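Local coordinates for protein acyl-coenzyme A oxidase 3 (Yarrowia lipolytica, PDB 5YS9) that oxidizes acyl-CoA substrates to trans-2-enoyl-CoA with FAD as cofactor, passing the electrons to oxygen to give hydrogen peroxide in peroxisomal fatty acid beta-oxidation, at residues A[199-209]-A[239-250]. Numbering follows the deposited sequence.
Sequences WWIGGAAHSAT and HSLMPGIALGDI. With FAD (flavin-adenine dinucleotide), chain C.
Ile250 reaches into the angle between the indoles of Trp199 and Trp200 and gives each a different branch. Its CD1 sits over one face of Trp199, 3.5 Å from the centroid of the five-membered ring and only 9° off the ring normal, a CH-pi contact. The extended chain (chi2 -177°) carries CD1 out to that face, while CG2 meets Trp200 at CZ3, 3.7 Å away. A beta-branched aliphatic residue suits the place because it offers two branches, the CG2 methyl and the longer CG1-CD1 arm. An alanine in place of Trp199 has no indole face for Ile250 CD1 to rest on, and would probably open a gap there and beside Trp200. Trp199 CD1 and Ile250 CD1 lie over one face of the Trp200 ring and FAD C8 over the opposite one, 3.9 Å above the plane; Gly202 N donates a hydrogen bond of 3.2 Å to FAD O4.

At the far end, the flat imidazole of His239 suits its place because its edge can meet two carbonyls: CE1 lies 2.9 Å from His206 O, and NE2 gives a weak hydrogen bond to Ser207 O (3.3 Å). Between these ends the small Ala205 lets the chains come close, its CB 3.5 Å from Asp249 CA. Asp249 OD1 accepts a hydrogen bond from Gly251 N, and OD2 forms a salt bridge with Arg82.

His433 and Tyr659 of the second subunit meet Trp199, and its Tyr677 meets His239. Within the beta domain, the contact joins strand 198-201 and its following loop to strand 245-249 and its flanking residues, both strands pairing antiparallel with strand 262-272.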
ATOM      1  N   TRP A 199      11.401  12.882  18.945  1.00 30.07           N
ATOM      2  CA  TRP A 199      10.927  12.831  17.583  1.00 31.45           C
ATOM      3  C   TRP A 199       9.609  12.136  17.512  1.00 30.98           C
ATOM      4  O   TRP A 199       9.362  11.215  18.265  1.00 32.05           O
ATOM      5  CB  TRP A 199      11.939  12.108  16.668  1.00 32.72           C
ATOM      6  CG  TRP A 199      11.879  12.654  15.236  1.00 33.70           C
ATOM      7  CD1 TRP A 199      11.150  12.152  14.194  1.00 35.41           C
ATOM      8  CD2 TRP A 199      12.502  13.836  14.735  1.00 33.53           C
ATOM      9  NE1 TRP A 199      11.288  12.948  13.073  1.00 33.31           N
ATOM     10  CE2 TRP A 199      12.138  13.975  13.377  1.00 33.05           C
ATOM     11  CE3 TRP A 199      13.354  14.785  15.291  1.00 36.23           C
ATOM     12  CZ2 TRP A 199      12.617  15.017  12.569  1.00 32.84           C
ATOM     13  CZ3 TRP A 199      13.822  15.844  14.471  1.00 33.50           C
ATOM     14  CH2 TRP A 199      13.451  15.939  13.144  1.00 32.25           C
ATOM     15  N   TRP A 200       8.789  12.574  16.562  1.00 33.23           N
ATOM     16  CA  TRP A 200       7.404  12.147  16.368  1.00 32.97           C
ATOM     17  C   TRP A 200       6.461  12.395  17.559  1.00 34.97           C
ATOM     18  O   TRP A 200       5.430  11.704  17.687  1.00 31.43           O
ATOM     19  CB  TRP A 200       7.308  10.670  15.924  1.00 34.12           C
ATOM     20  CG  TRP A 200       7.914  10.387  14.636  1.00 33.33           C
ATOM     21  CD1 TRP A 200       8.855   9.465  14.363  1.00 33.59           C
ATOM     22  CD2 TRP A 200       7.593  11.020  13.402  1.00 33.67           C
ATOM     23  NE1 TRP A 200       9.180   9.501  13.020  1.00 32.73           N
ATOM     24  CE2 TRP A 200       8.418  10.468  12.421  1.00 33.85           C
ATOM     25  CE3 TRP A 200       6.697  12.015  13.035  1.00 36.67           C
ATOM     26  CZ2 TRP A 200       8.372  10.891  11.094  1.00 33.60           C
ATOM     27  CZ3 TRP A 200       6.664  12.429  11.700  1.00 36.76           C
ATOM     28  CH2 TRP A 200       7.493  11.875  10.769  1.00 33.82           C
ATOM     29  N   ILE A 201       6.763  13.391  18.397  1.00 31.71           N
ATOM     30  CA  ILE A 201       5.932  13.634  19.609  1.00 30.68           C
ATOM     31  C   ILE A 201       4.617  14.372  19.233  1.00 32.33           C
ATOM     32  O   ILE A 201       4.596  15.619  19.011  1.00 28.39           O
ATOM     33  CB  ILE A 201       6.682  14.429  20.720  1.00 27.87           C
ATOM     34  CG1 ILE A 201       8.100  13.880  20.940  1.00 29.77           C
ATOM     35  CG2 ILE A 201       5.914  14.353  22.028  1.00 26.69           C
ATOM     36  CD1 ILE A 201       8.200  12.361  21.101  1.00 30.75           C
ATOM     37  N   GLY A 202       3.535  13.593  19.159  1.00 33.16           N
ATOM     38  CA  GLY A 202       2.203  14.133  18.879  1.00 31.07           C
ATOM     39  C   GLY A 202       1.782  15.146  19.914  1.00 32.29           C
ATOM     40  O   GLY A 202       1.909  14.892  21.095  1.00 33.02           O
ATOM     41  N   GLY A 203       1.343  16.329  19.463  1.00 34.81           N
ATOM     42  CA  GLY A 203       0.936  17.413  20.375  1.00 34.11           C
ATOM     43  C   GLY A 203       2.035  18.385  20.769  1.00 34.98           C
ATOM     44  O   GLY A 203       1.752  19.489  21.247  1.00 34.44           O
ATOM     45  N   ALA A 204       3.294  17.964  20.620  1.00 35.24           N
ATOM     46  CA  ALA A 204       4.417  18.790  21.072  1.00 35.46           C
ATOM     47  C   ALA A 204       4.621  20.017  20.223  1.00 32.23           C
ATOM     48  O   ALA A 204       5.109  21.029  20.712  1.00 32.78           O
ATOM     49  CB  ALA A 204       5.711  17.989  21.126  1.00 33.12           C
ATOM     50  N   ALA A 205       4.309  19.921  18.944  1.00 34.30           N
ATOM     51  CA  ALA A 205       4.729  20.975  18.021  1.00 34.55           C
ATOM     52  C   ALA A 205       3.983  22.237  18.385  1.00 30.51           C
ATOM     53  O   ALA A 205       4.573  23.240  18.640  1.00 36.56           O
ATOM     54  CB  ALA A 205       4.496  20.588  16.589  1.00 33.60           C
ATOM     55  N   HIS A 206       2.695  22.144  18.534  1.00 32.63           N
ATOM     56  CA  HIS A 206       1.876  23.313  18.788  1.00 37.86           C
ATOM     57  C   HIS A 206       0.952  23.241  20.003  1.00 36.74           C
ATOM     58  O   HIS A 206       0.384  24.258  20.349  1.00 35.34           O
ATOM     59  CB  HIS A 206       1.000  23.593  17.559  1.00 36.76           C
ATOM     60  CG  HIS A 206       1.743  24.149  16.387  1.00 39.96           C
ATOM     61  ND1 HIS A 206       2.867  24.940  16.519  1.00 42.06           N
ATOM     62  CD2 HIS A 206       1.477  24.085  15.060  1.00 39.50           C
ATOM     63  CE1 HIS A 206       3.297  25.289  15.321  1.00 41.59           C
ATOM     64  NE2 HIS A 206       2.464  24.791  14.422  1.00 41.95           N
ATOM     65  N   SER A 207       0.766  22.083  20.628  1.00 36.97           N
ATOM     66  CA  SER A 207      -0.331  21.946  21.601  1.00 38.23           C
ATOM     67  C   SER A 207       0.085  21.824  23.040  1.00 36.63           C
ATOM     68  O   SER A 207      -0.554  22.403  23.917  1.00 36.06           O
ATOM     69  CB  SER A 207      -1.226  20.759  21.222  1.00 37.79           C
ATOM     70  OG  SER A 207      -1.225  20.605  19.825  1.00 38.18           O
ATOM     71  N   ALA A 208       1.148  21.066  23.290  1.00 39.00           N
ATOM     72  CA  ALA A 208       1.425  20.574  24.643  1.00 39.32           C
ATOM     73  C   ALA A 208       2.096  21.593  25.543  1.00 38.38           C
ATOM     74  O   ALA A 208       3.047  22.242  25.124  1.00 35.16           O
ATOM     75  CB  ALA A 208       2.292  19.346  24.557  1.00 40.95           C
ATOM     76  N   THR A 209       1.589  21.721  26.771  1.00 38.63           N
ATOM     77  CA  THR A 209       2.238  22.483  27.831  1.00 39.86           C
ATOM     78  C   THR A 209       3.214  21.643  28.650  1.00 39.79           C
ATOM     79  O   THR A 209       4.176  22.193  29.223  1.00 32.89           O
ATOM     80  CB  THR A 209       1.205  23.011  28.844  1.00 45.34           C
ATOM     81  OG1 THR A 209       0.499  21.919  29.430  1.00 45.12           O
ATOM     82  CG2 THR A 209       0.220  23.913  28.162  1.00 47.04           C
ATOM     83  N   HIS A 239       1.875  30.202  26.248  1.00 34.59           N
ATOM     84  CA  HIS A 239       2.278  29.125  25.359  1.00 33.50           C
ATOM     85  C   HIS A 239       3.726  29.275  24.884  1.00 33.22           C
ATOM     86  O   HIS A 239       4.124  28.598  23.930  1.00 33.33           O
ATOM     87  CB  HIS A 239       1.307  28.992  24.162  1.00 35.66           C
ATOM     88  CG  HIS A 239       0.777  27.607  23.960  1.00 34.97           C
ATOM     89  ND1 HIS A 239       0.875  26.928  22.759  1.00 35.85           N
ATOM     90  CD2 HIS A 239       0.145  26.777  24.814  1.00 31.95           C
ATOM     91  CE1 HIS A 239       0.309  25.744  22.890  1.00 31.89           C
ATOM     92  NE2 HIS A 239      -0.130  25.627  24.128  1.00 33.96           N
ATOM     93  N   SER A 240       4.539  30.105  25.547  1.00 31.72           N
ATOM     94  CA  SER A 240       5.980  30.207  25.195  1.00 33.20           C
ATOM     95  C   SER A 240       6.776  29.063  25.800  1.00 33.56           C
ATOM     96  O   SER A 240       6.369  28.466  26.818  1.00 35.37           O
ATOM     97  CB  SER A 240       6.594  31.522  25.650  1.00 32.47           C
ATOM     98  OG  SER A 240       5.950  32.615  25.003  1.00 35.69           O
ATOM     99  N   LEU A 241       7.909  28.780  25.165  1.00 31.55           N
ATOM    100  CA  LEU A 241       8.754  27.687  25.540  1.00 30.20           C
ATOM    101  C   LEU A 241       9.479  28.011  26.818  1.00 32.94           C
ATOM    102  O   LEU A 241       9.939  29.128  26.997  1.00 30.64           O
ATOM    103  CB  LEU A 241       9.802  27.449  24.479  1.00 28.64           C
ATOM    104  CG  LEU A 241       9.216  27.048  23.129  1.00 31.08           C
ATOM    105  CD1 LEU A 241      10.354  26.625  22.219  1.00 29.53           C
ATOM    106  CD2 LEU A 241       8.166  25.947  23.276  1.00 30.10           C
ATOM    107  N   MET A 242       9.596  27.012  27.692  1.00 33.81           N
ATOM    108  CA  MET A 242      10.285  27.169  28.949  1.00 32.81           C
ATOM    109  C   MET A 242      11.769  27.213  28.661  1.00 33.75           C
ATOM    110  O   MET A 242      12.212  26.817  27.596  1.00 37.14           O
ATOM    111  CB  MET A 242       9.954  26.029  29.932  1.00 34.20           C
ATOM    112  CG  MET A 242       8.515  25.977  30.417  1.00 36.96           C
ATOM    113  SD  MET A 242       8.088  27.337  31.522  1.00 43.00           S
ATOM    114  CE  MET A 242       8.852  26.734  33.048  1.00 40.02           C
ATOM    115  N   PRO A 243      12.535  27.744  29.608  1.00 32.69           N
ATOM    116  CA  PRO A 243      13.968  27.810  29.411  1.00 32.09           C
ATOM    117  C   PRO A 243      14.619  26.468  29.130  1.00 31.57           C
ATOM    118  O   PRO A 243      14.372  25.497  29.824  1.00 28.29           O
ATOM    119  CB  PRO A 243      14.495  28.374  30.765  1.00 34.75           C
ATOM    120  CG  PRO A 243      13.275  28.718  31.606  1.00 33.75           C
ATOM    121  CD  PRO A 243      12.059  28.581  30.740  1.00 31.07           C
ATOM    122  N   GLY A 244      15.482  26.416  28.132  1.00 33.33           N
ATOM    123  CA  GLY A 244      16.189  25.152  27.820  1.00 33.36           C
ATOM    124  C   GLY A 244      15.414  24.160  26.973  1.00 32.31           C
ATOM    125  O   GLY A 244      15.951  23.098  26.663  1.00 34.84           O
ATOM    126  N   ILE A 245      14.183  24.521  26.585  1.00 31.08           N
ATOM    127  CA  ILE A 245      13.294  23.687  25.785  1.00 33.66           C
ATOM    128  C   ILE A 245      13.310  24.228  24.361  1.00 33.87           C
ATOM    129  O   ILE A 245      13.024  25.399  24.141  1.00 30.89           O
ATOM    130  CB  ILE A 245      11.833  23.765  26.271  1.00 35.88           C
ATOM    131  CG1 ILE A 245      11.721  23.305  27.745  1.00 35.61           C
ATOM    132  CG2 ILE A 245      10.893  22.966  25.339  1.00 36.05           C
ATOM    133  CD1 ILE A 245      11.834  21.813  27.943  1.00 34.83           C
ATOM    134  N   ALA A 246      13.688  23.381  23.413  1.00 30.18           N
ATOM    135  CA  ALA A 246      13.556  23.695  22.030  1.00 29.64           C
ATOM    136  C   ALA A 246      12.592  22.670  21.453  1.00 32.66           C
ATOM    137  O   ALA A 246      12.676  21.479  21.753  1.00 33.30           O
ATOM    138  CB  ALA A 246      14.903  23.615  21.355  1.00 29.50           C
ATOM    139  N   LEU A 247      11.684  23.130  20.617  1.00 32.11           N
ATOM    140  CA  LEU A 247      10.832  22.233  19.875  1.00 31.18           C
ATOM    141  C   LEU A 247      10.247  22.907  18.622  1.00 31.23           C
ATOM    142  O   LEU A 247      10.350  24.122  18.460  1.00 30.94           O
ATOM    143  CB  LEU A 247       9.719  21.740  20.790  1.00 30.46           C
ATOM    144  CG  LEU A 247       8.769  22.788  21.335  1.00 30.60           C
ATOM    145  CD1 LEU A 247       7.756  23.285  20.318  1.00 29.77           C
ATOM    146  CD2 LEU A 247       8.096  22.101  22.522  1.00 32.64           C
ATOM    147  N   GLY A 248       9.765  22.083  17.706  1.00 31.20           N
ATOM    148  CA  GLY A 248       9.250  22.534  16.437  1.00 30.79           C
ATOM    149  C   GLY A 248       8.355  21.526  15.763  1.00 29.93           C
ATOM    150  O   GLY A 248       8.345  20.377  16.123  1.00 32.57           O
ATOM    151  N   ASP A 249       7.618  21.967  14.762  1.00 26.20           N
ATOM    152  CA  ASP A 249       6.778  21.091  13.984  1.00 27.15           C
ATOM    153  C   ASP A 249       7.610  20.254  13.031  1.00 26.91           C
ATOM    154  O   ASP A 249       8.425  20.762  12.295  1.00 26.84           O
ATOM    155  CB  ASP A 249       5.789  21.947  13.206  1.00 30.21           C
ATOM    156  CG  ASP A 249       4.719  21.155  12.516  1.00 30.76           C
ATOM    157  OD1 ASP A 249       4.880  19.965  12.263  1.00 28.95           O
ATOM    158  OD2 ASP A 249       3.696  21.756  12.211  1.00 35.90           O
ATOM    159  N   ILE A 250       7.388  18.956  13.068  1.00 29.76           N
ATOM    160  CA  ILE A 250       8.043  18.028  12.176  1.00 32.24           C
ATOM    161  C   ILE A 250       7.560  18.150  10.746  1.00 32.40           C
ATOM    162  O   ILE A 250       8.264  17.805   9.826  1.00 39.32           O
ATOM    163  CB  ILE A 250       8.020  16.598  12.716  1.00 31.98           C
ATOM    164  CG1 ILE A 250       8.882  16.552  13.968  1.00 33.11           C
ATOM    165  CG2 ILE A 250       8.536  15.631  11.676  1.00 32.90           C
ATOM    166  CD1 ILE A 250       9.025  15.201  14.588  1.00 32.76           C
TER
HETATM  167  PA  FAD C 801      13.410   1.498  14.454  1.00 47.83           P
HETATM  168  O1A FAD C 801      14.771   2.071  14.355  1.00 54.85           O
HETATM  169  O2A FAD C 801      12.980   0.790  15.681  1.00 49.21           O
HETATM  170  O5B FAD C 801      13.301   0.453  13.274  1.00 48.59           O
HETATM  171  C5B FAD C 801      13.487   0.873  11.933  1.00 45.50           C
HETATM  172  C4B FAD C 801      13.434  -0.306  10.983  1.00 48.94           C
HETATM  173  O4B FAD C 801      14.456  -1.236  11.321  1.00 51.57           O
HETATM  174  C3B FAD C 801      12.122  -1.034  11.110  1.00 47.94           C
HETATM  175  O3B FAD C 801      11.692  -1.455   9.831  1.00 48.72           O
HETATM  176  C2B FAD C 801      12.445  -2.267  11.894  1.00 46.44           C
HETATM  177  O2B FAD C 801      11.681  -3.348  11.394  1.00 39.34           O
HETATM  178  C1B FAD C 801      13.913  -2.501  11.650  1.00 48.47           C
HETATM  179  N9A FAD C 801      14.478  -3.068  12.889  1.00 54.28           N
HETATM  180  C8A FAD C 801      14.653  -2.444  14.060  1.00 52.87           C
HETATM  181  N7A FAD C 801      15.165  -3.284  14.974  1.00 54.20           N
HETATM  182  C5A FAD C 801      15.320  -4.470  14.389  1.00 56.33           C
HETATM  183  C6A FAD C 801      15.812  -5.797  14.787  1.00 56.53           C
HETATM  184  N6A FAD C 801      16.257  -6.030  16.033  1.00 57.43           N
HETATM  185  N1A FAD C 801      15.798  -6.767  13.862  1.00 58.98           N
HETATM  186  C2A FAD C 801      15.357  -6.552  12.618  1.00 51.87           C
HETATM  187  N3A FAD C 801      14.899  -5.379  12.193  1.00 49.14           N
HETATM  188  C4A FAD C 801      14.861  -4.325  13.015  1.00 54.24           C
HETATM  189  N1  FAD C 801       6.548   8.054  19.685  1.00 37.54           N
HETATM  190  C2  FAD C 801       6.243   8.596  20.873  1.00 41.65           C
HETATM  191  O2  FAD C 801       6.919   8.305  21.856  1.00 46.95           O
HETATM  192  N3  FAD C 801       5.234   9.433  21.052  1.00 40.92           N
HETATM  193  C4  FAD C 801       4.452   9.798  20.060  1.00 35.56           C
HETATM  194  O4  FAD C 801       3.533  10.581  20.259  1.00 35.04           O
HETATM  195  C4X FAD C 801       4.714   9.259  18.726  1.00 36.09           C
HETATM  196  N5  FAD C 801       3.961   9.598  17.688  1.00 37.22           N
HETATM  197  C5X FAD C 801       4.231   9.099  16.480  1.00 39.43           C
HETATM  198  C6  FAD C 801       3.431   9.486  15.435  1.00 38.52           C
HETATM  199  C7  FAD C 801       3.667   9.007  14.177  1.00 36.92           C
HETATM  200  C7M FAD C 801       2.763   9.443  13.064  1.00 40.20           C
HETATM  201  C8  FAD C 801       4.788   8.069  13.951  1.00 36.53           C
HETATM  202  C8M FAD C 801       5.061   7.524  12.584  1.00 39.54           C
HETATM  203  C9  FAD C 801       5.589   7.670  15.001  1.00 40.45           C
HETATM  204  C9A FAD C 801       5.353   8.156  16.264  1.00 38.63           C
HETATM  205  N10 FAD C 801       6.150   7.771  17.348  1.00 36.97           N
HETATM  206  C10 FAD C 801       5.846   8.336  18.589  1.00 36.23           C
HETATM  207  C1' FAD C 801       7.290   6.870  17.190  1.00 41.05           C
HETATM  208  C2' FAD C 801       6.971   5.399  16.990  1.00 44.83           C
HETATM  209  O2' FAD C 801       6.519   4.878  18.229  1.00 44.32           O
HETATM  210  C3' FAD C 801       8.245   4.689  16.536  1.00 45.26           C
HETATM  211  O3' FAD C 801       8.539   5.188  15.244  1.00 45.31           O
HETATM  212  C4' FAD C 801       8.231   3.163  16.435  1.00 44.77           C
HETATM  213  O4' FAD C 801       7.766   2.537  17.623  1.00 50.84           O
HETATM  214  C5' FAD C 801       9.631   2.634  16.235  1.00 42.79           C
HETATM  215  O5' FAD C 801      10.131   3.064  14.990  1.00 50.92           O
HETATM  216  P   FAD C 801      11.589   3.657  14.830  1.00 46.99           P
HETATM  217  O1P FAD C 801      11.460   4.886  14.019  1.00 51.38           O
HETATM  218  O2P FAD C 801      12.232   3.697  16.166  1.00 47.91           O
HETATM  219  O3P FAD C 801      12.317   2.557  13.953  1.00 50.53           O